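PDB 5DWA: type-2 restriction enzyme AgeI from Thalassobius gelatinovorus, which recognises the double-stranded DNA sequence 5'-ACCGGT-3' and cuts each strand after the first A, leaving 5'-phosphate ends. Local coordinates for residues 139-151 with 158-170. Residues are numbered along the deposited sequence; the frame is centred on the assembly and turned at random.
Sequences RKVDVMIEKQGGG and GFGVVGGIHAKVS. With nucleotides of chain C.
Asp142 and Ala167 meet where the antiparallel hairpin of strands 143-148 and 159-168 reaches the DNA. From the aspartate CB, 3.5 Å from Ile165 O, the chain leads to CG, 3.7 Å from Ala167 N and set anti to the carbonyl carbon (chi1 -53°). OD2 receives Ala167 N at 2.7 Å on its anti lone pair, and water 3 lies 2.7 Å from OD2. Ile165 O accepts Asp142 N and Val143 N, a classic beta bulge; another sets Val162 and Gly163 against Ile145. Val141 CG2 lies over one face of the His166 ring, 4.2 Å from its centroid, while Asp178 holds ND1. At the far end Gln148 CB sits over the Phe159 ring; its amide stacks at 23° to the ring plane and NE2 hydrogen-bonds Glu157 O. Lys140 NZ grips DC5 OP1 of chain C at 2.5 Å, shares water 2 with Lys168 NZ and reaches waters 1 and 3 only weakly; Lys168 also pairs with Asp178. Asp142 and Lys168 probably supply the D and K of the PD-(D/E)XK motif, with His166 where an acidic residue is usual. With Asp142, Lys140, Lys168 and waters beside the DNA phosphates, the chemistry is consistent with a phosphodiester-cleaving centre.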
loop_
_atom_site.group_PDB
_atom_site.type_symbol
_atom_site.label_atom_id
_atom_site.label_comp_id
_atom_site.label_asym_id
_atom_site.label_seq_id
_atom_site.Cartn_x
_atom_site.Cartn_y
_atom_site.Cartn_z
ATOM N N ARG A 139 10.262 7.101 8.575
ATOM C CA ARG A 139 10.976 6.701 7.359
ATOM C C ARG A 139 10.248 7.055 6.066
ATOM O O ARG A 139 10.865 7.106 4.998
ATOM C CB ARG A 139 11.252 5.195 7.368
ATOM C CG ARG A 139 12.082 4.727 8.551
ATOM C CD ARG A 139 12.927 3.511 8.194
ATOM N NE ARG A 139 14.355 3.818 8.168
ATOM C CZ ARG A 139 15.134 3.671 7.100
ATOM N NH1 ARG A 139 14.632 3.213 5.963
ATOM N NH2 ARG A 139 16.421 3.971 7.172
ATOM N N LYS A 140 8.946 7.303 6.158
ATOM C CA LYS A 140 8.149 7.567 4.954
ATOM C C LYS A 140 8.290 9.021 4.519
ATOM O O LYS A 140 7.377 9.843 4.685
ATOM C CB LYS A 140 6.671 7.204 5.175
ATOM C CG LYS A 140 5.781 7.284 3.928
ATOM C CD LYS A 140 6.341 6.491 2.743
ATOM C CE LYS A 140 5.232 6.197 1.720
ATOM N NZ LYS A 140 5.766 5.740 0.409
ATOM N N VAL A 141 9.465 9.325 3.977
ATOM C CA VAL A 141 9.744 10.601 3.328
ATOM C C VAL A 141 10.753 10.279 2.238
ATOM O O VAL A 141 11.597 9.402 2.424
ATOM C CB VAL A 141 10.256 11.661 4.329
ATOM C CG1 VAL A 141 11.561 11.228 4.977
ATOM C CG2 VAL A 141 10.391 13.013 3.652
ATOM N N ASP A 142 10.657 10.952 1.096
ATOM C CA ASP A 142 11.351 10.476 -0.101
ATOM C C ASP A 142 12.544 11.305 -0.560
ATOM O O ASP A 142 13.565 10.753 -0.952
ATOM C CB ASP A 142 10.330 10.364 -1.236
ATOM C CG ASP A 142 9.132 9.544 -0.833
ATOM O OD1 ASP A 142 9.339 8.420 -0.333
ATOM O OD2 ASP A 142 7.996 10.031 -0.973
ATOM N N VAL A 143 12.399 12.619 -0.543
ATOM C CA VAL A 143 13.434 13.498 -1.066
ATOM C C VAL A 143 13.735 14.552 -0.002
ATOM O O VAL A 143 12.822 15.169 0.545
ATOM C CB VAL A 143 12.994 14.163 -2.391
ATOM C CG1 VAL A 143 14.073 15.085 -2.924
ATOM C CG2 VAL A 143 12.567 13.119 -3.443
ATOM N N MET A 144 15.000 14.758 0.332
ATOM C CA MET A 144 15.279 15.764 1.346
ATOM C C MET A 144 15.511 17.122 0.691
ATOM O O MET A 144 15.898 17.202 -0.478
ATOM C CB MET A 144 16.458 15.341 2.237
ATOM C CG MET A 144 17.842 15.600 1.714
ATOM S SD MET A 144 19.082 15.332 3.018
ATOM C CE MET A 144 20.442 14.816 1.987
ATOM N N ILE A 145 15.192 18.177 1.436
ATOM C CA ILE A 145 15.396 19.548 0.989
ATOM C C ILE A 145 16.451 20.165 1.885
ATOM O O ILE A 145 16.348 20.058 3.113
ATOM C CB ILE A 145 14.110 20.394 1.054
ATOM C CG1 ILE A 145 12.917 19.650 0.442
ATOM C CG2 ILE A 145 14.331 21.751 0.376
ATOM C CD1 ILE A 145 11.579 20.309 0.766
ATOM N N GLU A 146 17.453 20.788 1.266
ATOM C CA GLU A 146 18.543 21.437 1.993
ATOM C C GLU A 146 18.722 22.870 1.531
ATOM O O GLU A 146 18.396 23.212 0.394
ATOM C CB GLU A 146 19.849 20.673 1.805
ATOM C CG GLU A 146 19.881 19.298 2.441
ATOM C CD GLU A 146 21.157 18.554 2.114
ATOM O OE1 GLU A 146 21.437 18.343 0.915
ATOM O OE2 GLU A 146 21.895 18.193 3.056
ATOM N N LYS A 147 19.272 23.695 2.415
ATOM C CA LYS A 147 19.522 25.098 2.122
ATOM C C LYS A 147 20.944 25.437 2.531
ATOM O O LYS A 147 21.346 25.160 3.657
ATOM C CB LYS A 147 18.522 25.985 2.861
ATOM C CG LYS A 147 18.872 27.467 2.892
ATOM C CD LYS A 147 18.455 28.170 1.617
ATOM C CE LYS A 147 18.650 29.676 1.732
ATOM N NZ LYS A 147 18.015 30.392 0.592
ATOM N N GLN A 148 21.718 26.016 1.621
ATOM C CA GLN A 148 23.086 26.400 1.961
ATOM C C GLN A 148 23.063 27.551 2.958
ATOM O O GLN A 148 22.414 28.572 2.723
ATOM C CB GLN A 148 23.864 26.780 0.710
ATOM C CG GLN A 148 25.349 26.977 0.961
ATOM C CD GLN A 148 26.124 27.096 -0.326
ATOM O OE1 GLN A 148 25.705 27.795 -1.248
ATOM N NE2 GLN A 148 27.249 26.392 -0.410
ATOM N N GLY A 149 23.747 27.372 4.084
ATOM C CA GLY A 149 23.754 28.377 5.131
ATOM C C GLY A 149 22.502 28.391 5.989
ATOM O O GLY A 149 22.326 29.268 6.837
ATOM N N GLY A 150 21.622 27.419 5.774
ATOM C CA GLY A 150 20.410 27.307 6.563
ATOM C C GLY A 150 20.204 25.895 7.073
ATOM O O GLY A 150 21.068 25.038 6.905
ATOM N N GLY A 151 19.061 25.658 7.707
ATOM C CA GLY A 151 18.697 24.324 8.139
ATOM C C GLY A 151 19.518 23.778 9.283
ATOM O O GLY A 151 20.214 24.524 9.978
ATOM N N GLY A 158 28.041 23.149 3.536
ATOM C CA GLY A 158 27.207 24.118 4.224
ATOM C C GLY A 158 25.706 23.933 4.023
ATOM O O GLY A 158 24.917 24.771 4.450
ATOM N N PHE A 159 25.316 22.845 3.368
ATOM C CA PHE A 159 23.895 22.577 3.146
ATOM C C PHE A 159 23.282 21.893 4.367
ATOM O O PHE A 159 23.667 20.778 4.706
ATOM C CB PHE A 159 23.686 21.710 1.908
ATOM C CG PHE A 159 23.909 22.432 0.613
ATOM C CD1 PHE A 159 22.847 22.999 -0.070
ATOM C CD2 PHE A 159 25.183 22.539 0.073
ATOM C CE1 PHE A 159 23.043 23.657 -1.266
ATOM C CE2 PHE A 159 25.388 23.198 -1.127
ATOM C CZ PHE A 159 24.311 23.757 -1.799
ATOM N N GLY A 160 22.325 22.561 5.008
ATOM C CA GLY A 160 21.613 21.994 6.142
ATOM C C GLY A 160 20.202 21.593 5.745
ATOM O O GLY A 160 19.613 22.196 4.850
ATOM N N VAL A 161 19.660 20.586 6.422
ATOM C CA VAL A 161 18.332 20.070 6.087
ATOM C C VAL A 161 17.224 20.988 6.593
ATOM O O VAL A 161 17.250 21.438 7.742
ATOM C CB VAL A 161 18.101 18.663 6.663
ATOM C CG1 VAL A 161 16.836 18.049 6.062
ATOM C CG2 VAL A 161 19.288 17.778 6.385
ATOM N N VAL A 162 16.240 21.255 5.735
ATOM C CA VAL A 162 15.147 22.152 6.085
ATOM C C VAL A 162 13.785 21.484 5.927
ATOM O O VAL A 162 12.760 22.053 6.306
ATOM C CB VAL A 162 15.164 23.424 5.222
ATOM C CG1 VAL A 162 16.387 24.279 5.537
ATOM C CG2 VAL A 162 15.138 23.056 3.746
ATOM N N GLY A 163 13.773 20.292 5.334
ATOM C CA GLY A 163 12.535 19.551 5.209
ATOM C C GLY A 163 12.619 18.402 4.232
ATOM O O GLY A 163 13.702 17.945 3.877
ATOM N N GLY A 164 11.460 17.916 3.807
ATOM C CA GLY A 164 11.445 16.803 2.886
ATOM C C GLY A 164 10.191 16.778 2.064
ATOM O O GLY A 164 9.203 17.460 2.351
ATOM N N ILE A 165 10.257 16.002 0.983
ATOM C CA ILE A 165 9.147 15.804 0.049
ATOM C C ILE A 165 8.614 14.371 0.133
ATOM O O ILE A 165 9.395 13.419 0.096
ATOM C CB ILE A 165 9.576 16.099 -1.404
ATOM C CG1 ILE A 165 10.158 17.514 -1.513
ATOM C CG2 ILE A 165 8.399 15.922 -2.356
ATOM C CD1 ILE A 165 10.646 17.854 -2.907
ATOM N N HIS A 166 7.292 14.235 0.281
ATOM C CA HIS A 166 6.589 12.982 0.099
ATOM C C HIS A 166 6.156 12.949 -1.344
ATOM O O HIS A 166 5.264 13.704 -1.735
ATOM C CB HIS A 166 5.402 12.922 1.050
ATOM C CG HIS A 166 5.794 13.180 2.462
ATOM N ND1 HIS A 166 6.120 12.167 3.335
ATOM C CD2 HIS A 166 5.983 14.340 3.140
ATOM C CE1 HIS A 166 6.472 12.689 4.497
ATOM N NE2 HIS A 166 6.409 14.007 4.400
ATOM N N ALA A 167 6.822 12.114 -2.140
ATOM C CA ALA A 167 6.610 12.080 -3.579
ATOM C C ALA A 167 5.751 10.879 -3.914
ATOM O O ALA A 167 6.086 9.755 -3.546
ATOM C CB ALA A 167 7.939 12.013 -4.320
ATOM N N LYS A 168 4.619 11.117 -4.562
ATOM C CA LYS A 168 3.723 10.021 -4.909
ATOM C C LYS A 168 3.192 10.232 -6.304
ATOM O O LYS A 168 2.625 11.277 -6.598
ATOM C CB LYS A 168 2.540 9.916 -3.936
ATOM C CG LYS A 168 2.895 10.085 -2.474
ATOM C CD LYS A 168 1.792 9.559 -1.586
ATOM C CE LYS A 168 1.849 8.041 -1.474
ATOM N NZ LYS A 168 3.041 7.582 -0.701
ATOM N N VAL A 169 3.369 9.247 -7.166
ATOM C CA VAL A 169 2.715 9.308 -8.465
ATOM C C VAL A 169 1.200 9.364 -8.282
ATOM O O VAL A 169 0.518 10.184 -8.894
ATOM C CB VAL A 169 3.079 8.109 -9.332
ATOM C CG1 VAL A 169 2.143 8.012 -10.549
ATOM C CG2 VAL A 169 4.543 8.186 -9.752
ATOM N N SER A 170 0.699 8.512 -7.396
ATOM C CA SER A 170 -0.733 8.393 -7.159
ATOM C C SER A 170 -0.965 8.309 -5.667
ATOM O O SER A 170 -0.127 7.796 -4.936
ATOM C CB SER A 170 -1.305 7.160 -7.869
ATOM O OG SER A 170 -0.559 5.989 -7.560
ATOM P P DC C 5 6.802 2.794 0.001
ATOM O OP1 DC C 5 7.553 3.933 0.586
ATOM O OP2 DC C 5 5.579 2.297 0.666
ATOM O "O5'" DC C 5 6.453 3.156 -1.512
ATOM C "C5'" DC C 5 7.472 3.612 -2.385
ATOM C "C4'" DC C 5 7.370 2.913 -3.724
ATOM O "O4'" DC C 5 7.696 1.529 -3.557
ATOM C "C3'" DC C 5 5.976 2.928 -4.318
ATOM O "O3'" DC C 5 5.849 4.081 -5.117
ATOM C "C2'" DC C 5 5.938 1.641 -5.162
ATOM C "C1'" DC C 5 7.008 0.747 -4.518
ATOM N N1 DC C 5 6.477 -0.471 -3.818
ATOM C C2 DC C 5 6.793 -1.747 -4.303
ATOM O O2 DC C 5 7.496 -1.842 -5.309
ATOM N N3 DC C 5 6.325 -2.840 -3.652
ATOM C C4 DC C 5 5.566 -2.692 -2.556
ATOM N N4 DC C 5 5.131 -3.797 -1.943
ATOM C C5 DC C 5 5.243 -1.404 -2.038
ATOM C C6 DC C 5 5.707 -0.334 -2.690
ATOM P P DC C 6 4.438 4.843 -5.184
ATOM O OP1 DC C 6 4.690 6.128 -5.815
ATOM O OP2 DC C 6 3.756 4.715 -3.884
ATOM O "O5'" DC C 6 3.609 3.984 -6.243
ATOM C "C5'" DC C 6 4.118 3.809 -7.531
ATOM C "C4'" DC C 6 3.236 2.845 -8.287
ATOM O "O4'" DC C 6 3.173 1.586 -7.585
ATOM C "C3'" DC C 6 1.800 3.296 -8.494
ATOM O "O3'" DC C 6 1.419 2.919 -9.785
ATOM C "C2'" DC C 6 1.019 2.510 -7.431
ATOM C "C1'" DC C 6 1.827 1.224 -7.329
ATOM N N1 DC C 6 1.811 0.605 -5.990
ATOM C C2 DC C 6 1.404 -0.723 -5.822
ATOM O O2 DC C 6 0.998 -1.370 -6.794
ATOM N N3 DC C 6 1.440 -1.262 -4.579
ATOM C C4 DC C 6 1.890 -0.545 -3.554
ATOM N N4 DC C 6 1.901 -1.117 -2.349
ATOM C C5 DC C 6 2.340 0.791 -3.714
ATOM C C6 DC C 6 2.291 1.320 -4.933
ATOM P P DG C 7 0.372 3.783 -10.636
ATOM O OP1 DG C 7 1.031 4.109 -11.918
ATOM O OP2 DG C 7 -0.236 4.846 -9.824
ATOM O "O5'" DG C 7 -0.792 2.735 -10.943
ATOM C "C5'" DG C 7 -0.518 1.517 -11.594
ATOM C "C4'" DG C 7 -1.760 0.640 -11.559
ATOM O "O4'" DG C 7 -1.927 0.087 -10.229
ATOM C "C3'" DG C 7 -3.059 1.372 -11.855
ATOM O "O3'" DG C 7 -3.930 0.481 -12.491
ATOM C "C2'" DG C 7 -3.569 1.740 -10.456
ATOM C "C1'" DG C 7 -3.170 0.508 -9.667
ATOM N N9 DG C 7 -2.903 0.761 -8.265
ATOM C C8 DG C 7 -2.807 1.980 -7.632
ATOM N N7 DG C 7 -2.478 1.876 -6.375
ATOM C C5 DG C 7 -2.312 0.513 -6.176
ATOM C C6 DG C 7 -1.949 -0.204 -5.015
ATOM O O6 DG C 7 -1.673 0.241 -3.892
ATOM N N1 DG C 7 -1.893 -1.569 -5.247
ATOM C C2 DG C 7 -2.158 -2.174 -6.451
ATOM N N2 DG C 7 -2.047 -3.504 -6.482
ATOM N N3 DG C 7 -2.504 -1.515 -7.543
ATOM C C4 DG C 7 -2.559 -0.182 -7.334
HETATM O O HOH W 1 5.248 7.236 -2.557
HETATM O O HOH W 2 3.550 4.950 -1.087
HETATM O O HOH W 3 5.662 8.906 -0.259
#